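Dienelactone hydrolase (Anabaena variabilis, PDB 2O2G) is probably a hydrolase of the dienelactone hydrolase family, with the alpha/beta-hydrolase fold. Local coordinates at residues 101-106 with 133-138; 127-132 with 157-162. All blocks are in the same frame, centred on the assembly; numbering follows the deposited sequence.

Contact 1. Residues 101-106 with 133-138; sequences ATDWLT and AERPET. With SO4 (sulfate ion), chain C.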
loop_
_atom_site.group_PDB
_atom_site.type_symbol
_atom_site.label_atom_id
_atom_site.label_comp_id
_atom_site.label_asym_id
_atom_site.label_seq_id
_atom_site.Cartn_x
_atom_site.Cartn_y
_atom_site.Cartn_z
ATOM N N ALA A 101 -9.710 -7.073 0.370
ATOM C CA ALA A 101 -10.020 -5.710 0.838
ATOM C C ALA A 101 -10.428 -4.751 -0.281
ATOM O O ALA A 101 -11.252 -3.851 -0.071
ATOM C CB ALA A 101 -8.849 -5.121 1.623
ATOM N N THR A 102 -9.838 -4.920 -1.458
ATOM C CA THR A 102 -10.174 -4.103 -2.647
ATOM C C THR A 102 -11.645 -4.381 -3.039
ATOM O O THR A 102 -12.448 -3.476 -3.185
ATOM C CB THR A 102 -9.176 -4.399 -3.822
ATOM O OG1 THR A 102 -7.816 -4.165 -3.383
ATOM C CG2 THR A 102 -9.454 -3.493 -5.020
ATOM N N ASP A 103 -11.984 -5.655 -3.137
ATOM C CA ASP A 103 -13.356 -6.073 -3.459
ATOM C C ASP A 103 -14.365 -5.545 -2.426
ATOM O O ASP A 103 -15.468 -5.094 -2.791
ATOM C CB ASP A 103 -13.422 -7.600 -3.564
ATOM C CG ASP A 103 -12.632 -8.145 -4.757
ATOM O OD1 ASP A 103 -12.250 -7.342 -5.644
ATOM O OD2 ASP A 103 -12.432 -9.393 -4.829
ATOM N N TRP A 104 -13.967 -5.531 -1.158
ATOM C CA TRP A 104 -14.831 -5.013 -0.085
ATOM C C TRP A 104 -15.108 -3.530 -0.319
ATOM O O TRP A 104 -16.279 -3.104 -0.274
ATOM C CB TRP A 104 -14.183 -5.218 1.262
ATOM C CG TRP A 104 -15.016 -4.801 2.434
ATOM C CD1 TRP A 104 -15.924 -5.538 3.100
ATOM C CD2 TRP A 104 -14.917 -3.553 3.116
ATOM N NE1 TRP A 104 -16.434 -4.803 4.154
ATOM C CE2 TRP A 104 -15.804 -3.591 4.191
ATOM C CE3 TRP A 104 -14.112 -2.427 2.945
ATOM C CZ2 TRP A 104 -15.967 -2.512 5.057
ATOM C CZ3 TRP A 104 -14.261 -1.349 3.817
ATOM C CH2 TRP A 104 -15.185 -1.405 4.848
ATOM N N LEU A 105 -14.056 -2.770 -0.624
ATOM C CA LEU A 105 -14.202 -1.350 -0.976
ATOM C C LEU A 105 -15.088 -1.172 -2.209
ATOM O O LEU A 105 -15.888 -0.254 -2.272
ATOM C CB LEU A 105 -12.833 -0.741 -1.283
ATOM C CG LEU A 105 -11.922 -0.530 -0.089
ATOM C CD1 LEU A 105 -10.546 -0.062 -0.526
ATOM C CD2 LEU A 105 -12.622 0.427 0.873
ATOM N N THR A 106 -14.918 -2.050 -3.197
ATOM C CA THR A 106 -15.706 -1.975 -4.407
ATOM C C THR A 106 -17.219 -2.151 -4.167
ATOM O O THR A 106 -18.040 -1.419 -4.738
ATOM C CB THR A 106 -15.196 -2.994 -5.459
ATOM O OG1 THR A 106 -13.879 -2.643 -5.864
ATOM C CG2 THR A 106 -16.103 -3.023 -6.698
ATOM N N ALA A 133 -2.069 -6.537 -10.305
ATOM C CA ALA A 133 -2.109 -7.353 -11.519
ATOM C C ALA A 133 -3.371 -8.218 -11.583
ATOM O O ALA A 133 -3.802 -8.563 -12.682
ATOM C CB ALA A 133 -0.903 -8.199 -11.602
ATOM N N GLU A 134 -3.937 -8.564 -10.416
ATOM C CA GLU A 134 -5.212 -9.308 -10.301
ATOM C C GLU A 134 -6.485 -8.441 -10.429
ATOM O O GLU A 134 -7.571 -9.000 -10.614
ATOM C CB GLU A 134 -5.333 -10.042 -8.956
ATOM C CG GLU A 134 -4.277 -11.045 -8.676
ATOM C CD GLU A 134 -4.248 -12.122 -9.695
ATOM O OE1 GLU A 134 -5.336 -12.678 -9.993
ATOM O OE2 GLU A 134 -3.141 -12.408 -10.200
ATOM N N ARG A 135 -6.375 -7.123 -10.294
ATOM C CA ARG A 135 -7.524 -6.220 -10.437
ATOM C C ARG A 135 -7.181 -5.036 -11.346
ATOM O O ARG A 135 -7.211 -3.860 -10.901
ATOM C CB ARG A 135 -7.974 -5.735 -9.038
ATOM C CG ARG A 135 -8.554 -6.817 -8.154
ATOM C CD ARG A 135 -9.968 -7.158 -8.571
ATOM N NE ARG A 135 -10.564 -8.193 -7.742
ATOM C CZ ARG A 135 -10.444 -9.490 -7.977
ATOM N NH1 ARG A 135 -9.662 -9.936 -8.953
ATOM N NH2 ARG A 135 -11.000 -10.348 -7.151
ATOM N N PRO A 136 -6.885 -5.309 -12.635
ATOM C CA PRO A 136 -6.420 -4.246 -13.546
ATOM C C PRO A 136 -7.366 -3.096 -13.848
ATOM O O PRO A 136 -6.909 -1.977 -14.148
ATOM C CB PRO A 136 -6.096 -5.017 -14.832
ATOM C CG PRO A 136 -7.002 -6.204 -14.774
ATOM C CD PRO A 136 -6.969 -6.611 -13.339
ATOM N N GLU A 137 -8.668 -3.340 -13.802
ATOM C CA GLU A 137 -9.604 -2.263 -14.090
ATOM C C GLU A 137 -9.947 -1.474 -12.834
ATOM O O GLU A 137 -10.358 -0.326 -12.932
ATOM C CB GLU A 137 -10.865 -2.802 -14.769
ATOM N N THR A 138 -9.718 -2.058 -11.664
ATOM C CA THR A 138 -10.107 -1.456 -10.391
ATOM C C THR A 138 -9.010 -0.628 -9.732
ATOM O O THR A 138 -9.297 0.413 -9.139
ATOM C CB THR A 138 -10.588 -2.572 -9.425
ATOM O OG1 THR A 138 -11.654 -3.288 -10.052
ATOM C CG2 THR A 138 -11.092 -2.031 -8.064
HETATM S S SO4 C . -10.724 -5.885 -12.341
HETATM O O1 SO4 C . -12.193 -5.835 -12.421
HETATM O O2 SO4 C . -10.385 -7.199 -11.840
HETATM O O3 SO4 C . -10.321 -4.794 -11.475
HETATM O O4 SO4 C . -10.133 -5.717 -13.673
#
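Helix 91-107, through residues 101-106, faces the turn that follows helix 123-134, and the two backbones come nearest at Thr-102 and Thr-138, whose CA atoms are 8.2 Å apart. Asp-103 and Arg-135 join the two segments with a side-on, two-pronged salt bridge. The guanidinium offers its NE side: NE gives its proton to OD1 of Asp-103 at 2.8 Å, and NH2 gives one to OD2 of Asp-103 at 2.9 Å. Both acceptors use their syn lone pairs, and the carboxylate and guanidinium planes lie 9° apart, so the pair forms a nearly flat ring of bonds. A bend in the arginine chain at chi2 (-77°) carries the group across to the helix, while NH1 turns back to the carbonyl O of Glu-134, a third, more bent bond that helps hold the guanidinium in its rotation. In the alpha/beta-hydrolase fold these two helices pack on the central sheet, and the bridge ties helix 91-107 to the turn leaving helix 123-134. With an alanine at position 135 the Asp-103 carboxylate is likely to lose its cationic mate and both bonds that hold it flat. Beneath the bridge, CG2 of Thr-138 lies 3.8 Å from CG2 of Thr-102 and also touches OG1 of Thr-106. The hydroxyl of Thr-102 is engaged elsewhere, with Tyr-118 and the carbonyl of Leu-98. A sulfate, probably from the crystallisation liquor, sits on the turn, where the backbone N of Glu-137 binds its O4.

Contact 2. Residues 127-132 with 157-162; sequences AALVAA and PHVKAP
Helix 123-134 of the alpha/beta-hydrolase core, which follows a probable nucleophile elbow, packs here through residues 127-132 against the loop that leads into strand 163-168. Val-159 is the loop residue that makes the contact, pointing toward the helix from a backbone that passes 5.9 Å away, CA to CA, at Ala-132. Its two methyls divide the work. CG1, anti to the backbone N (chi1 170°), faces the CB of Ala-132 at 4.4 Å. CG2 meets Leu-129 twice: it approaches the carbonyl O of Leu-129 at 3.5 Å, and it lies 4.2 Å from CD2 of the same leucine. No direct hydrogen bond joins the two segments; a single water serves instead, donating to the carbonyl O of Ala-132 at 2.7 Å and accepting the backbone N-H of Lys-160 at 2.9 Å. The water thus links a carbonyl near the end of the helix to the loop. Beneath the apolar cluster, Val-142 of strand 139-145 touches Leu-129, Ala-132 and Ala-161. Ala-128, Ala-131 and Ala-132 lie against Tyr-118 of strand 115-121, Ala-128 also against Val-142, and Val-159 covers the helix from the loop, as in the helix-on-sheet packing of the alpha/beta-hydrolase fold.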
loop_
_atom_site.group_PDB
_atom_site.type_symbol
_atom_site.label_atom_id
_atom_site.label_comp_id
_atom_site.label_asym_id
_atom_site.label_seq_id
_atom_site.Cartn_x
_atom_site.Cartn_y
_atom_site.Cartn_z
ATOM N N ALA A 127 3.437 -7.244 -2.435
ATOM C CA ALA A 127 2.091 -7.766 -2.293
ATOM C C ALA A 127 1.102 -6.877 -3.059
ATOM O O ALA A 127 0.222 -7.390 -3.733
ATOM C CB ALA A 127 1.735 -7.865 -0.841
ATOM N N ALA A 128 1.316 -5.553 -2.991
ATOM C CA ALA A 128 0.507 -4.563 -3.673
ATOM C C ALA A 128 0.573 -4.760 -5.174
ATOM O O ALA A 128 -0.470 -4.670 -5.840
ATOM C CB ALA A 128 0.976 -3.169 -3.340
ATOM N N LEU A 129 1.784 -4.998 -5.703
ATOM C CA LEU A 129 1.931 -5.186 -7.135
ATOM C C LEU A 129 1.283 -6.479 -7.579
ATOM O O LEU A 129 0.707 -6.519 -8.658
ATOM C CB LEU A 129 3.395 -5.128 -7.580
ATOM C CG LEU A 129 3.933 -3.704 -7.372
ATOM C CD1 LEU A 129 5.428 -3.716 -7.263
ATOM C CD2 LEU A 129 3.459 -2.734 -8.471
ATOM N N VAL A 130 1.384 -7.543 -6.773
ATOM C CA VAL A 130 0.760 -8.822 -7.159
ATOM C C VAL A 130 -0.763 -8.677 -7.188
ATOM O O VAL A 130 -1.426 -9.166 -8.101
ATOM C CB VAL A 130 1.200 -10.007 -6.248
ATOM C CG1 VAL A 130 0.435 -11.292 -6.611
ATOM C CG2 VAL A 130 2.689 -10.241 -6.369
ATOM N N ALA A 131 -1.311 -7.977 -6.192
ATOM C CA ALA A 131 -2.739 -7.710 -6.134
ATOM C C ALA A 131 -3.239 -6.820 -7.303
ATOM O O ALA A 131 -4.295 -7.079 -7.880
ATOM C CB ALA A 131 -3.090 -7.054 -4.787
ATOM N N ALA A 132 -2.471 -5.782 -7.636
ATOM C CA ALA A 132 -2.814 -4.857 -8.710
ATOM C C ALA A 132 -2.952 -5.576 -10.054
ATOM O O ALA A 132 -3.851 -5.270 -10.836
ATOM C CB ALA A 132 -1.766 -3.733 -8.779
ATOM N N PRO A 157 5.005 -7.351 -15.246
ATOM C CA PRO A 157 4.542 -6.906 -16.580
ATOM C C PRO A 157 3.009 -6.868 -16.808
ATOM O O PRO A 157 2.570 -6.338 -17.844
ATOM C CB PRO A 157 5.214 -7.895 -17.541
ATOM C CG PRO A 157 5.499 -9.102 -16.726
ATOM C CD PRO A 157 5.740 -8.632 -15.322
ATOM N N HIS A 158 2.213 -7.393 -15.863
ATOM C CA HIS A 158 0.771 -7.368 -15.987
ATOM C C HIS A 158 0.152 -6.209 -15.242
ATOM O O HIS A 158 -1.028 -5.915 -15.443
ATOM C CB HIS A 158 0.175 -8.694 -15.515
ATOM C CG HIS A 158 0.531 -9.839 -16.410
ATOM N ND1 HIS A 158 1.453 -10.800 -16.058
ATOM C CD2 HIS A 158 0.161 -10.117 -17.683
ATOM C CE1 HIS A 158 1.592 -11.661 -17.055
ATOM N NE2 HIS A 158 0.822 -11.267 -18.057
ATOM N N VAL A 159 0.930 -5.562 -14.389
ATOM C CA VAL A 159 0.429 -4.412 -13.623
ATOM C C VAL A 159 0.039 -3.318 -14.618
ATOM O O VAL A 159 0.834 -2.958 -15.509
ATOM C CB VAL A 159 1.466 -3.925 -12.635
ATOM C CG1 VAL A 159 1.047 -2.552 -11.976
ATOM C CG2 VAL A 159 1.695 -4.961 -11.577
ATOM N N LYS A 160 -1.200 -2.853 -14.498
ATOM C CA LYS A 160 -1.737 -1.786 -15.360
ATOM C C LYS A 160 -1.839 -0.453 -14.624
ATOM O O LYS A 160 -2.010 0.585 -15.250
ATOM C CB LYS A 160 -3.120 -2.189 -15.913
ATOM C CG LYS A 160 -3.130 -3.461 -16.790
ATOM C CD LYS A 160 -2.442 -3.252 -18.130
ATOM C CE LYS A 160 -2.617 -4.437 -19.099
ATOM N NZ LYS A 160 -1.891 -5.683 -18.718
ATOM N N ALA A 161 -1.749 -0.494 -13.298
ATOM C CA ALA A 161 -1.845 0.686 -12.445
ATOM C C ALA A 161 -0.546 1.479 -12.465
ATOM O O ALA A 161 0.529 0.898 -12.228
ATOM C CB ALA A 161 -2.148 0.262 -11.023
ATOM N N PRO A 162 -0.609 2.791 -12.811
ATOM C CA PRO A 162 0.622 3.620 -12.738
ATOM C C PRO A 162 1.312 3.478 -11.369
ATOM O O PRO A 162 0.721 3.767 -10.311
ATOM C CB PRO A 162 0.109 5.035 -13.012
ATOM C CG PRO A 162 -1.090 4.783 -13.940
ATOM C CD PRO A 162 -1.750 3.554 -13.362
HETATM O O HOH W 1 -2.969 -3.137 -12.160
#

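Helix 123-134 is the element common to both contacts: contact 2 uses the last turns of the helix itself, contact 1 the turn that follows. In contact 1 that turn meets helix 91-107 at the surface, where a salt bridge does the joining, with threonine methyls packed beside it. Contact 2 is buried: aliphatic side chains of the helix meet the loop before strand 163-168, and one water supplies the polar link. The two patches abut, for CB of Ala-133 lies 4.2 Å from CG2 of Val-159, and Pro-136 packs on Lys-160. Together they illustrate a familiar principle, that a helix and the turn after it can be held by directional polar bonds at the surface and by apolar packing toward the sheet.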